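Putative metal-dependent hydrolase (Bacillus subtilis, PDB 6KNS) is a putative metal-dependent hydrolase of the metallo-beta-lactamase fold that binds two zinc ions, possibly related in function to the short-form RNase Z enzymes that process tRNA 3' ends. Local coordinates at residues 35-40 against 58-63; 8-13 against 27-32; 44-49 against 71-76; 131-136 against 147-152; 62-67 against 156-161. One frame throughout, in Å; residues are numbered along the deposited sequence.

Contact 1: residues 35-40 against 58-63; sequences YSLLVD and LDAVIL. With CA (calcium ion), chain F.
One face of the Tyr35 ring is covered by Asp59, whose CB sits over it toward the rim, 3.4 Å from Tyr35 CE2, while its carboxylate stacks on the ring with the two planes 17° apart. Ala60 CB comes obliquely to the same ring, 3.5 Å from Tyr35 OH. This is the calcium end of a beta-alpha-beta unit of the metallo-beta-lactamase fold: strands 35-39 and 60-62 run parallel, joined through helix 45-49. Asp59 OD2 binds the calcium ion at 2.6 Å and takes the N-H of Ser36 at 2.8 Å, on the anti side and 31° out of the carboxylate plane; the carbonyls of Asp34 and Lys57 also bind the ion. Ser36 O in turn accepts from both Asp59 N and Ala60 N. Farther along, Leu38 pairs through N with Ala60 O and through O with Ile62 N. Leu37 CD1 touches Ala60 CB on the sheet face that strands 131-137 and 145-150 cover, where Val39 CG2 meets Ile62 CG2 at 3.7 Å. At the zinc end, Asp40 OD2 is hydrogen-bonded to His70 and Tyr158, and Asp40 OD1, which accepts from Ser64 N, lies 3.3 Å from Leu63 CA.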
# COMPACT_ATOMS: atom_id res chain seq x y z
N TYR A 35 -22.34 -4.41 -10.00
CA TYR A 35 -21.87 -3.46 -8.99
C TYR A 35 -20.77 -4.04 -8.12
O TYR A 35 -20.88 -5.19 -7.68
CB TYR A 35 -23.03 -3.00 -8.11
CG TYR A 35 -22.76 -1.71 -7.38
CD1 TYR A 35 -22.37 -1.73 -6.05
CD2 TYR A 35 -22.90 -0.47 -8.03
CE1 TYR A 35 -22.11 -0.57 -5.37
CE2 TYR A 35 -22.64 0.73 -7.34
CZ TYR A 35 -22.24 0.65 -6.00
OH TYR A 35 -21.98 1.74 -5.27
N SER A 36 -19.73 -3.21 -7.90
CA SER A 36 -18.57 -3.53 -7.10
C SER A 36 -18.28 -2.43 -6.09
O SER A 36 -18.03 -1.30 -6.49
CB SER A 36 -17.33 -3.66 -7.99
OG SER A 36 -17.40 -4.86 -8.73
N LEU A 37 -18.27 -2.81 -4.80
CA LEU A 37 -17.98 -1.91 -3.69
C LEU A 37 -16.77 -2.40 -2.91
O LEU A 37 -16.75 -3.53 -2.47
CB LEU A 37 -19.18 -1.84 -2.73
CG LEU A 37 -19.08 -1.03 -1.44
CD1 LEU A 37 -18.87 0.44 -1.78
CD2 LEU A 37 -20.32 -1.28 -0.50
N LEU A 38 -15.79 -1.53 -2.71
CA LEU A 38 -14.64 -1.87 -1.92
C LEU A 38 -14.83 -1.24 -0.55
O LEU A 38 -15.03 -0.04 -0.44
CB LEU A 38 -13.34 -1.34 -2.56
CG LEU A 38 -12.06 -1.59 -1.72
CD1 LEU A 38 -11.67 -3.05 -1.62
CD2 LEU A 38 -10.85 -0.76 -2.19
N VAL A 39 -14.80 -2.07 0.48
CA VAL A 39 -14.93 -1.64 1.85
C VAL A 39 -13.53 -1.69 2.46
O VAL A 39 -12.95 -2.76 2.65
CB VAL A 39 -15.91 -2.54 2.62
CG1 VAL A 39 -15.93 -2.19 4.11
CG2 VAL A 39 -17.31 -2.44 2.01
N ASP A 40 -13.00 -0.49 2.75
CA ASP A 40 -11.63 -0.26 3.21
C ASP A 40 -10.62 -0.56 2.13
O ASP A 40 -10.89 -1.38 1.21
CB ASP A 40 -11.31 -0.94 4.57
CG ASP A 40 -12.02 -0.24 5.74
OD1 ASP A 40 -12.56 0.88 5.53
OD2 ASP A 40 -12.08 -0.77 6.85
N LEU A 58 -14.60 -0.71 -10.76
CA LEU A 58 -14.92 -0.49 -9.37
C LEU A 58 -15.91 0.68 -9.27
O LEU A 58 -15.65 1.75 -9.79
CB LEU A 58 -13.61 -0.21 -8.63
CG LEU A 58 -13.58 -0.21 -7.11
CD1 LEU A 58 -13.83 -1.65 -6.56
CD2 LEU A 58 -12.22 0.35 -6.70
N ASP A 59 -17.07 0.47 -8.66
CA ASP A 59 -18.11 1.48 -8.62
C ASP A 59 -18.03 2.42 -7.43
O ASP A 59 -18.46 3.57 -7.52
CB ASP A 59 -19.49 0.83 -8.61
CG ASP A 59 -19.75 -0.02 -9.86
OD1 ASP A 59 -20.26 0.50 -10.88
OD2 ASP A 59 -19.41 -1.21 -9.82
N ALA A 60 -17.54 1.94 -6.29
CA ALA A 60 -17.46 2.81 -5.13
C ALA A 60 -16.55 2.20 -4.10
O ALA A 60 -16.30 1.01 -4.12
CB ALA A 60 -18.87 3.05 -4.54
N VAL A 61 -16.04 3.06 -3.23
CA VAL A 61 -15.24 2.68 -2.09
C VAL A 61 -15.92 3.29 -0.86
O VAL A 61 -16.49 4.36 -0.95
CB VAL A 61 -13.82 3.23 -2.20
CG1 VAL A 61 -13.00 2.89 -0.95
CG2 VAL A 61 -13.13 2.71 -3.48
N ILE A 62 -15.85 2.59 0.27
CA ILE A 62 -16.27 3.15 1.56
C ILE A 62 -15.24 2.78 2.61
O ILE A 62 -14.74 1.64 2.61
CB ILE A 62 -17.71 2.70 1.98
CG1 ILE A 62 -18.11 3.34 3.31
CG2 ILE A 62 -17.80 1.20 2.16
CD1 ILE A 62 -19.65 3.31 3.51
N LEU A 63 -14.94 3.75 3.46
CA LEU A 63 -13.89 3.70 4.45
C LEU A 63 -14.44 3.78 5.88
O LEU A 63 -15.16 4.70 6.21
CB LEU A 63 -12.96 4.89 4.24
CG LEU A 63 -12.31 4.93 2.87
CD1 LEU A 63 -11.41 6.19 2.80
CD2 LEU A 63 -11.49 3.63 2.56
CA CA F . -18.92 -1.95 -12.26
O HOH W 1 -18.02 -3.97 -11.02

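Contact 2: residues 8-13 against 27-32; sequences KVTVIG and GYLFQS
A classic beta bulge interrupts the antiparallel pairing of strands 7-13 and 27-32 near its end, where Ile12 and Gly13 both face Gly27. Gly27 O takes two N-H groups there, from Ile12 N at 2.8 Å and from Gly13 N at 3.0 Å; the second comes in the carbonyl plane on a lone pair, the first tilted from that plane. Before the bulge the pairing is regular, with Thr10 and Leu29 a hydrogen-bonded pair and Val9 opposite Phe30 a non-hydrogen-bonded one. Val9 lies alongside Phe30 and sets CG2 over the ring face, 3.9 Å from its centroid, a CH-pi contact. On the same side of the sheet Val11 CG1 reaches Tyr28 CE1 at 4.0 Å; the Tyr28 hydroxyl is hydrogen-bonded to Thr216. Across the sheet, the Ile12 and Leu29 side chains cross, with Ile12 CD1 touching Leu29 CB, and helix 45-49 packs on both. Lys8 and Gln31 run side by side on that face too. The lysine is extended from CG to NZ, and one water accepts from Lys8 NZ and donates to Gln31 OE1, 2.7 Å away. A second water lies 2.6 Å from Thr10 OG1, with Gln31 OE1 also in reach. Strand 35-39 continues the sheet beyond 27-32, and strand 247-249 beyond 7-13, as expected for one of the two sheets of the alpha-beta/beta-alpha sandwich of metallo-beta-lactamases.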
# COMPACT_ATOMS: atom_id res chain seq x y z
N LYS A 8 -21.93 -11.23 -3.07
CA LYS A 8 -20.66 -11.99 -3.02
C LYS A 8 -19.59 -11.13 -2.36
O LYS A 8 -19.31 -10.06 -2.83
CB LYS A 8 -20.22 -12.38 -4.43
CG LYS A 8 -18.97 -13.23 -4.50
CD LYS A 8 -18.48 -13.45 -5.94
CE LYS A 8 -17.38 -14.52 -5.99
NZ LYS A 8 -16.85 -14.81 -7.36
N VAL A 9 -19.02 -11.61 -1.26
CA VAL A 9 -18.03 -10.90 -0.51
C VAL A 9 -16.70 -11.64 -0.66
O VAL A 9 -16.64 -12.84 -0.39
CB VAL A 9 -18.38 -10.81 0.99
CG1 VAL A 9 -17.25 -10.08 1.76
CG2 VAL A 9 -19.79 -10.12 1.22
N THR A 10 -15.66 -10.93 -1.12
CA THR A 10 -14.32 -11.52 -1.25
C THR A 10 -13.35 -10.77 -0.35
O THR A 10 -13.21 -9.55 -0.47
CB THR A 10 -13.78 -11.45 -2.68
OG1 THR A 10 -14.73 -12.03 -3.58
CG2 THR A 10 -12.40 -12.21 -2.80
N VAL A 11 -12.69 -11.48 0.57
CA VAL A 11 -11.70 -10.81 1.41
C VAL A 11 -10.48 -10.49 0.55
O VAL A 11 -9.97 -11.34 -0.13
CB VAL A 11 -11.29 -11.67 2.61
CG1 VAL A 11 -10.20 -10.98 3.43
CG2 VAL A 11 -12.53 -11.99 3.48
N ILE A 12 -10.05 -9.24 0.54
CA ILE A 12 -8.90 -8.82 -0.26
C ILE A 12 -7.70 -8.76 0.63
O ILE A 12 -6.62 -9.18 0.24
CB ILE A 12 -9.11 -7.48 -0.94
CG1 ILE A 12 -10.39 -7.51 -1.77
CG2 ILE A 12 -7.89 -7.15 -1.84
CD1 ILE A 12 -10.41 -8.55 -2.88
N GLY A 13 -7.89 -8.28 1.87
CA GLY A 13 -6.77 -8.33 2.84
C GLY A 13 -7.33 -8.30 4.25
O GLY A 13 -8.40 -7.75 4.49
N GLY A 27 -9.32 -4.82 3.53
CA GLY A 27 -9.99 -4.56 2.27
C GLY A 27 -10.97 -5.68 1.96
O GLY A 27 -10.59 -6.87 1.98
N TYR A 28 -12.22 -5.33 1.69
CA TYR A 28 -13.29 -6.32 1.42
C TYR A 28 -14.08 -5.93 0.17
O TYR A 28 -14.57 -4.80 0.08
CB TYR A 28 -14.22 -6.45 2.61
CG TYR A 28 -13.43 -6.72 3.84
CD1 TYR A 28 -13.15 -8.01 4.22
CD2 TYR A 28 -12.89 -5.68 4.58
CE1 TYR A 28 -12.38 -8.28 5.34
CE2 TYR A 28 -12.12 -5.94 5.69
CZ TYR A 28 -11.87 -7.25 6.07
OH TYR A 28 -11.11 -7.51 7.16
N LEU A 29 -14.21 -6.87 -0.76
CA LEU A 29 -14.89 -6.60 -2.01
C LEU A 29 -16.31 -7.15 -1.93
O LEU A 29 -16.50 -8.36 -1.80
CB LEU A 29 -14.13 -7.24 -3.17
CG LEU A 29 -14.81 -7.30 -4.55
CD1 LEU A 29 -15.11 -5.94 -5.13
CD2 LEU A 29 -13.91 -8.06 -5.49
N PHE A 30 -17.28 -6.24 -2.03
CA PHE A 30 -18.69 -6.61 -2.05
C PHE A 30 -19.23 -6.45 -3.45
O PHE A 30 -19.11 -5.40 -4.04
CB PHE A 30 -19.48 -5.71 -1.12
CG PHE A 30 -19.29 -6.01 0.34
CD1 PHE A 30 -18.09 -5.76 0.95
CD2 PHE A 30 -20.34 -6.53 1.09
CE1 PHE A 30 -17.93 -6.03 2.29
CE2 PHE A 30 -20.19 -6.79 2.43
CZ PHE A 30 -19.00 -6.55 3.03
N GLN A 31 -19.84 -7.51 -3.99
CA GLN A 31 -20.34 -7.48 -5.34
C GLN A 31 -21.77 -7.89 -5.41
O GLN A 31 -22.21 -8.79 -4.71
CB GLN A 31 -19.51 -8.37 -6.26
CG GLN A 31 -18.09 -7.85 -6.47
CD GLN A 31 -17.24 -8.80 -7.32
OE1 GLN A 31 -16.89 -9.93 -6.89
NE2 GLN A 31 -16.95 -8.37 -8.53
N SER A 32 -22.49 -7.23 -6.31
CA SER A 32 -23.85 -7.61 -6.66
C SER A 32 -24.12 -7.30 -8.14
O SER A 32 -24.17 -6.12 -8.54
CB SER A 32 -24.85 -6.85 -5.78
OG SER A 32 -26.18 -7.21 -6.10
O HOH W 2 -15.43 -11.96 -7.81
O HOH W 3 -16.72 -10.49 -4.20

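Contact 3: residues 44-49 against 71-76; sequences AVLSKL and IADIGP
Asp73 OD2 accepts from Leu46 N at 2.9 Å, in a fairly straight bond (159° at the hydrogen) that arrives on the anti side, 24° out of the carboxylate plane. The carboxylate thus sits at the amino end of helix 45-49, whose N-cap position is Ala44, and the helix dipole would be expected to favour its negative charge. Asp73 itself occupies the N-cap position of helix 74-86, as third residue of a type I turn from Ile71 to Ile74, but spends its side chain on the other helix. Its OD1 receives a water, which also accepts from Ala44 N, and is hydrogen-bonded to Ser43 of the second subunit, so this helix-to-helix contact of the metallo-beta-lactamase fold forms part of the interface with that subunit. Pro76 packs there on Ala72 of the second subunit. The apolar part falls to Leu46, whose CD1 touches Pro76 CB at 3.8 Å.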
# COMPACT_ATOMS: atom_id res chain seq x y z
N ALA A 44 -1.39 -3.02 0.35
CA ALA A 44 -1.39 -4.08 -0.65
C ALA A 44 -2.80 -4.50 -1.11
O ALA A 44 -2.94 -5.50 -1.83
CB ALA A 44 -0.56 -5.33 -0.18
N VAL A 45 -3.82 -3.73 -0.76
CA VAL A 45 -5.17 -4.08 -1.14
C VAL A 45 -5.39 -3.85 -2.63
O VAL A 45 -5.99 -4.70 -3.29
CB VAL A 45 -6.20 -3.37 -0.27
CG1 VAL A 45 -7.61 -3.41 -0.93
CG2 VAL A 45 -6.16 -4.04 1.11
N LEU A 46 -4.88 -2.76 -3.18
CA LEU A 46 -5.06 -2.55 -4.62
C LEU A 46 -4.40 -3.63 -5.44
O LEU A 46 -5.01 -4.16 -6.40
CB LEU A 46 -4.48 -1.22 -5.09
CG LEU A 46 -5.31 0.03 -5.06
CD1 LEU A 46 -4.63 1.16 -5.97
CD2 LEU A 46 -6.75 -0.28 -5.51
N SER A 47 -3.16 -3.98 -5.07
CA SER A 47 -2.45 -5.04 -5.76
C SER A 47 -3.28 -6.34 -5.82
O SER A 47 -3.39 -6.99 -6.87
CB SER A 47 -1.13 -5.31 -5.07
OG SER A 47 -0.37 -6.31 -5.73
N LYS A 48 -3.84 -6.72 -4.70
CA LYS A 48 -4.63 -7.95 -4.62
C LYS A 48 -6.00 -7.78 -5.27
O LYS A 48 -6.46 -8.68 -5.98
CB LYS A 48 -4.74 -8.42 -3.17
CG LYS A 48 -3.38 -8.83 -2.63
CD LYS A 48 -3.46 -9.90 -1.58
CE LYS A 48 -2.07 -10.23 -1.00
NZ LYS A 48 -1.27 -11.14 -1.83
N LEU A 49 -6.63 -6.63 -5.06
CA LEU A 49 -7.91 -6.32 -5.67
C LEU A 49 -7.95 -6.49 -7.19
O LEU A 49 -8.90 -7.09 -7.74
CB LEU A 49 -8.38 -4.93 -5.31
CG LEU A 49 -9.74 -4.50 -5.93
CD1 LEU A 49 -10.88 -5.40 -5.44
CD2 LEU A 49 -10.04 -3.05 -5.64
N ILE A 71 -6.57 2.77 4.78
CA ILE A 71 -6.57 3.78 3.70
C ILE A 71 -5.26 3.92 2.93
O ILE A 71 -5.20 4.72 1.96
CB ILE A 71 -6.91 5.17 4.22
CG1 ILE A 71 -5.75 5.74 5.06
CG2 ILE A 71 -8.22 5.14 5.06
CD1 ILE A 71 -5.99 7.17 5.49
N ALA A 72 -4.24 3.11 3.26
CA ALA A 72 -2.93 3.29 2.64
C ALA A 72 -2.98 3.29 1.13
O ALA A 72 -2.19 3.99 0.52
CB ALA A 72 -1.86 2.24 3.16
N ASP A 73 -3.86 2.49 0.51
CA ASP A 73 -3.93 2.42 -0.94
C ASP A 73 -4.88 3.43 -1.64
O ASP A 73 -5.05 3.37 -2.87
CB ASP A 73 -4.16 0.99 -1.45
CG ASP A 73 -2.85 0.24 -1.77
OD1 ASP A 73 -1.74 0.85 -1.83
OD2 ASP A 73 -2.97 -1.01 -1.98
N ILE A 74 -5.42 4.39 -0.91
CA ILE A 74 -6.28 5.42 -1.56
C ILE A 74 -5.52 6.31 -2.57
O ILE A 74 -6.00 6.57 -3.70
CB ILE A 74 -6.98 6.28 -0.52
CG1 ILE A 74 -8.01 5.42 0.25
CG2 ILE A 74 -7.73 7.50 -1.21
CD1 ILE A 74 -9.18 5.07 -0.64
N GLY A 75 -4.34 6.77 -2.19
CA GLY A 75 -3.52 7.56 -3.11
C GLY A 75 -3.25 6.82 -4.40
O GLY A 75 -3.56 7.32 -5.49
N PRO A 76 -2.66 5.63 -4.30
CA PRO A 76 -2.45 4.84 -5.50
C PRO A 76 -3.75 4.59 -6.27
O PRO A 76 -3.73 4.56 -7.49
CB PRO A 76 -1.84 3.55 -4.97
CG PRO A 76 -1.17 3.94 -3.68
CD PRO A 76 -2.08 5.00 -3.10
O HOH W 4 0.07 -0.58 -0.20
O HOH W 5 -1.55 -2.45 -3.35

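Contact 4: residues 131-136 against 147-152; sequences FTITFL and MRITDG
Met147 CB meets Ile133 CG2 at 3.9 Å, and its CG, turned anti to the carbonyl carbon (chi1 -58°), is thereby brought against both CD1 and CE1 of the Phe135 ring, coming at the ring obliquely. Beyond CG the chain runs extended until CE packs on Ile62 of the facing sheet. The two strands, 131-137 and 145-150, form a beta hairpin of the metallo-beta-lactamase sandwich. Farther along this inner face Ile133 and Ile149 lie side by side, and Ile149 CG2 meets Phe131 CD1. The backbones pair Thr132 with Thr150 and Thr134 with Arg148, two bonds each; Arg148 N to Thr134 O is 2.8 Å. On the opposite face Thr134 OG1 rests 3.4 Å from Arg148 CB, and the guanidinium goes on to the carbonyls of Phe171 and Glu173. A water lies 2.8 Å from Thr134 OG1 and donates to Arg148 O. Past the strand, an ST turn bends the chain: Thr150 OG1, also hydrogen-bonded to His154 and Thr155, accepts from Gly152 N at 3.0 Å.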
# COMPACT_ATOMS: atom_id res chain seq x y z
N PHE A 131 -26.91 -1.84 -2.83
CA PHE A 131 -26.73 -2.00 -1.38
C PHE A 131 -27.28 -0.82 -0.59
O PHE A 131 -27.29 0.31 -1.07
CB PHE A 131 -25.25 -2.14 -1.02
CG PHE A 131 -24.55 -3.31 -1.67
CD1 PHE A 131 -24.95 -4.60 -1.43
CD2 PHE A 131 -23.46 -3.10 -2.48
CE1 PHE A 131 -24.29 -5.68 -2.03
CE2 PHE A 131 -22.78 -4.15 -3.07
CZ PHE A 131 -23.20 -5.45 -2.85
N THR A 132 -27.75 -1.12 0.62
CA THR A 132 -28.14 -0.11 1.60
C THR A 132 -27.22 -0.36 2.81
O THR A 132 -27.17 -1.50 3.30
CB THR A 132 -29.63 -0.25 2.00
OG1 THR A 132 -30.44 -0.15 0.83
CG2 THR A 132 -30.06 0.83 3.02
N ILE A 133 -26.52 0.69 3.24
CA ILE A 133 -25.55 0.61 4.33
C ILE A 133 -26.03 1.47 5.49
O ILE A 133 -26.47 2.61 5.29
CB ILE A 133 -24.13 1.09 3.86
CG1 ILE A 133 -23.73 0.39 2.56
CG2 ILE A 133 -23.06 0.83 4.94
CD1 ILE A 133 -22.38 0.81 2.06
N THR A 134 -25.96 0.92 6.70
CA THR A 134 -26.20 1.65 7.94
C THR A 134 -24.97 1.47 8.83
O THR A 134 -24.17 0.54 8.61
CB THR A 134 -27.49 1.18 8.69
OG1 THR A 134 -27.49 -0.24 8.78
CG2 THR A 134 -28.82 1.69 8.02
N PHE A 135 -24.81 2.33 9.83
CA PHE A 135 -23.52 2.53 10.53
C PHE A 135 -23.68 2.47 12.05
O PHE A 135 -24.72 2.84 12.56
CB PHE A 135 -22.97 3.90 10.18
CG PHE A 135 -22.74 4.08 8.71
CD1 PHE A 135 -21.58 3.62 8.10
CD2 PHE A 135 -23.72 4.62 7.91
CE1 PHE A 135 -21.38 3.73 6.73
CE2 PHE A 135 -23.51 4.76 6.55
CZ PHE A 135 -22.35 4.30 5.95
N LEU A 136 -22.64 2.03 12.74
CA LEU A 136 -22.56 2.13 14.20
C LEU A 136 -21.17 2.66 14.57
O LEU A 136 -20.14 2.11 14.13
CB LEU A 136 -22.79 0.78 14.85
CG LEU A 136 -22.64 0.65 16.37
CD1 LEU A 136 -23.73 1.45 17.11
CD2 LEU A 136 -22.67 -0.83 16.81
N MET A 147 -20.31 -1.20 9.83
CA MET A 147 -21.27 -1.11 8.74
C MET A 147 -22.15 -2.35 8.64
O MET A 147 -21.69 -3.47 8.82
CB MET A 147 -20.56 -0.94 7.41
CG MET A 147 -19.66 0.27 7.36
SD MET A 147 -18.64 0.24 5.88
CE MET A 147 -17.42 1.43 6.43
N ARG A 148 -23.43 -2.12 8.36
CA ARG A 148 -24.39 -3.19 8.08
C ARG A 148 -24.79 -3.02 6.62
O ARG A 148 -25.33 -1.98 6.25
CB ARG A 148 -25.60 -3.07 8.98
CG ARG A 148 -26.70 -4.04 8.58
CD ARG A 148 -28.04 -3.83 9.26
NE ARG A 148 -28.18 -4.74 10.37
CZ ARG A 148 -28.95 -5.81 10.44
NH1 ARG A 148 -29.78 -6.16 9.47
NH2 ARG A 148 -28.88 -6.55 11.52
N ILE A 149 -24.50 -4.04 5.80
CA ILE A 149 -24.68 -3.94 4.36
C ILE A 149 -25.69 -4.97 3.88
O ILE A 149 -25.48 -6.16 4.04
CB ILE A 149 -23.34 -4.09 3.61
CG1 ILE A 149 -22.34 -3.04 4.12
CG2 ILE A 149 -23.55 -3.92 2.12
CD1 ILE A 149 -20.93 -3.14 3.56
N THR A 150 -26.80 -4.50 3.32
CA THR A 150 -27.79 -5.40 2.80
C THR A 150 -28.12 -5.10 1.35
O THR A 150 -27.92 -4.00 0.88
CB THR A 150 -29.09 -5.39 3.65
OG1 THR A 150 -29.97 -6.41 3.17
CG2 THR A 150 -29.81 -4.00 3.65
N ASP A 151 -28.59 -6.12 0.64
CA ASP A 151 -29.12 -5.95 -0.71
C ASP A 151 -30.60 -6.25 -0.74
O ASP A 151 -31.17 -6.36 -1.82
CB ASP A 151 -28.39 -6.86 -1.71
CG ASP A 151 -28.55 -8.34 -1.39
OD1 ASP A 151 -29.31 -8.71 -0.46
OD2 ASP A 151 -27.91 -9.15 -2.09
N GLY A 152 -31.23 -6.40 0.44
CA GLY A 152 -32.67 -6.75 0.51
C GLY A 152 -32.96 -8.24 0.74
O GLY A 152 -34.04 -8.59 1.15
O HOH W 6 -28.10 -1.58 6.43

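Contact 5: residues 62-67 against 156-161; sequences ILSHYH and VVYTAD. With ZN (zinc ion), chain H; ZN (zinc ion), chain G.
His65 and Asp161 meet at a zinc ion, and metal bonds of this kind build the dinuclear zinc site of the metallo-beta-lactamase fold. His65 NE2 at 2.3 Å, His67 ND1 at 2.1 Å and Asp161 OD2 at 2.4 Å bind one zinc ion, with His140 as fourth ligand. The same Asp161 oxygen also binds the second zinc, which is completed by Asp69, His70 and His217, making the carboxylate a single-atom bridge between the metals. His65 and Asp161 cross at about a right angle, ring and carboxylate planes 62° apart.

Hydrogen bonding acts in the second shell: His65 ND1 donates to Ser64 OG at 2.9 Å, with the oxygen practically in the ring plane, and this helps hold the imidazole with NE2 turned to the metal. Packing falls to Ser64, Ala160 and Tyr158. Tyr158, whose hydroxyl is hydrogen-bonded to Asp40, lays one ring face over Ala160 N. Ser64 CB sits obliquely to the Tyr158 ring, and presses on Ala160 CB at 3.4 Å, tighter than usual for two carbons.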
# COMPACT_ATOMS: atom_id res chain seq x y z
N ILE A 62 -15.85 2.59 0.27
CA ILE A 62 -16.27 3.15 1.56
C ILE A 62 -15.24 2.78 2.61
O ILE A 62 -14.74 1.64 2.61
CB ILE A 62 -17.71 2.70 1.98
CG1 ILE A 62 -18.11 3.34 3.31
CG2 ILE A 62 -17.80 1.20 2.16
CD1 ILE A 62 -19.65 3.31 3.51
N LEU A 63 -14.94 3.75 3.46
CA LEU A 63 -13.89 3.70 4.45
C LEU A 63 -14.44 3.78 5.88
O LEU A 63 -15.16 4.70 6.21
CB LEU A 63 -12.96 4.89 4.24
CG LEU A 63 -12.31 4.93 2.87
CD1 LEU A 63 -11.41 6.19 2.80
CD2 LEU A 63 -11.49 3.63 2.56
N SER A 64 -14.13 2.77 6.71
CA SER A 64 -14.65 2.73 8.08
C SER A 64 -13.98 3.82 8.94
O SER A 64 -14.62 4.41 9.81
CB SER A 64 -14.36 1.38 8.73
OG SER A 64 -12.96 1.10 8.68
N HIS A 65 -12.69 4.06 8.70
CA HIS A 65 -11.92 5.03 9.44
C HIS A 65 -10.58 5.29 8.76
O HIS A 65 -10.25 4.62 7.77
CB HIS A 65 -11.74 4.62 10.90
CG HIS A 65 -10.85 3.43 11.15
ND1 HIS A 65 -11.12 2.16 10.68
CD2 HIS A 65 -9.75 3.31 11.95
CE1 HIS A 65 -10.21 1.33 11.16
NE2 HIS A 65 -9.36 2.00 11.92
N TYR A 66 -9.82 6.24 9.28
CA TYR A 66 -8.65 6.72 8.56
C TYR A 66 -7.30 6.28 9.11
O TYR A 66 -6.27 6.88 8.79
CB TYR A 66 -8.72 8.24 8.48
CG TYR A 66 -9.97 8.78 7.75
CD1 TYR A 66 -10.08 8.67 6.38
CD2 TYR A 66 -11.00 9.39 8.42
CE1 TYR A 66 -11.16 9.15 5.69
CE2 TYR A 66 -12.12 9.91 7.72
CZ TYR A 66 -12.19 9.76 6.36
OH TYR A 66 -13.23 10.24 5.59
N HIS A 67 -7.27 5.19 9.85
CA HIS A 67 -6.00 4.55 10.24
C HIS A 67 -5.32 4.03 8.96
O HIS A 67 -6.00 3.56 8.05
CB HIS A 67 -6.27 3.39 11.21
CG HIS A 67 -6.24 3.75 12.66
ND1 HIS A 67 -6.77 2.94 13.64
CD2 HIS A 67 -5.66 4.80 13.30
CE1 HIS A 67 -6.55 3.49 14.83
NE2 HIS A 67 -5.88 4.62 14.65
N VAL A 156 -24.74 -8.42 5.53
CA VAL A 156 -23.43 -8.63 6.10
C VAL A 156 -23.10 -7.49 7.06
O VAL A 156 -23.29 -6.33 6.73
CB VAL A 156 -22.34 -8.73 4.98
CG1 VAL A 156 -20.97 -8.90 5.56
CG2 VAL A 156 -22.67 -9.90 4.02
N VAL A 157 -22.57 -7.81 8.23
CA VAL A 157 -22.14 -6.81 9.19
C VAL A 157 -20.63 -6.89 9.29
O VAL A 157 -20.05 -7.98 9.42
CB VAL A 157 -22.79 -7.02 10.59
CG1 VAL A 157 -22.16 -6.10 11.64
CG2 VAL A 157 -24.31 -6.79 10.52
N TYR A 158 -20.00 -5.73 9.18
CA TYR A 158 -18.56 -5.53 9.32
C TYR A 158 -18.35 -4.65 10.54
O TYR A 158 -18.85 -3.54 10.58
CB TYR A 158 -18.04 -4.81 8.08
CG TYR A 158 -16.61 -4.39 8.09
CD1 TYR A 158 -15.60 -5.28 8.48
CD2 TYR A 158 -16.23 -3.10 7.68
CE1 TYR A 158 -14.24 -4.90 8.45
CE2 TYR A 158 -14.88 -2.71 7.64
CZ TYR A 158 -13.89 -3.61 8.02
OH TYR A 158 -12.57 -3.24 7.99
N THR A 159 -17.65 -5.14 11.54
CA THR A 159 -17.41 -4.38 12.76
C THR A 159 -16.41 -3.23 12.57
O THR A 159 -16.27 -2.40 13.46
CB THR A 159 -16.82 -5.26 13.90
OG1 THR A 159 -15.51 -5.73 13.50
CG2 THR A 159 -17.71 -6.44 14.24
N ALA A 160 -15.69 -3.20 11.45
CA ALA A 160 -14.51 -2.37 11.37
C ALA A 160 -13.68 -2.67 12.63
O ALA A 160 -13.64 -3.82 13.10
CB ALA A 160 -14.87 -0.89 11.24
N ASP A 161 -13.02 -1.65 13.18
CA ASP A 161 -12.20 -1.82 14.37
C ASP A 161 -12.94 -1.34 15.58
O ASP A 161 -13.47 -0.23 15.57
CB ASP A 161 -10.97 -0.96 14.28
CG ASP A 161 -9.97 -1.46 13.25
OD1 ASP A 161 -10.27 -2.32 12.38
OD2 ASP A 161 -8.86 -0.98 13.38
ZN ZN H . -7.93 1.19 13.48
ZN ZN G . -7.33 -1.40 11.77

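Overall arrangement
Contacts 1 and 2 lie in one sheet and share a border, since strands 27-32 and 35-39 are neighbours in it; contact 4 belongs to the other sheet, as does strand 155-158 of contact 5. Phe30, Val39 and Ile62 from the first sheet meet Phe131, Met147 and Ile149 from the second, so contacts 1, 2 and 4 all feed the apolar core between them. Contact 4 also has a partly exposed outer face. Contact 5, nearest the centre of the chain, replaces backbone pairing with metal bonds, and Asp40 ties it to contact 1. Contact 3 is buried but polar, centred on a carboxylate at a helix start; it faces the second subunit and lies about 23 Å, centre to centre, from contact 4.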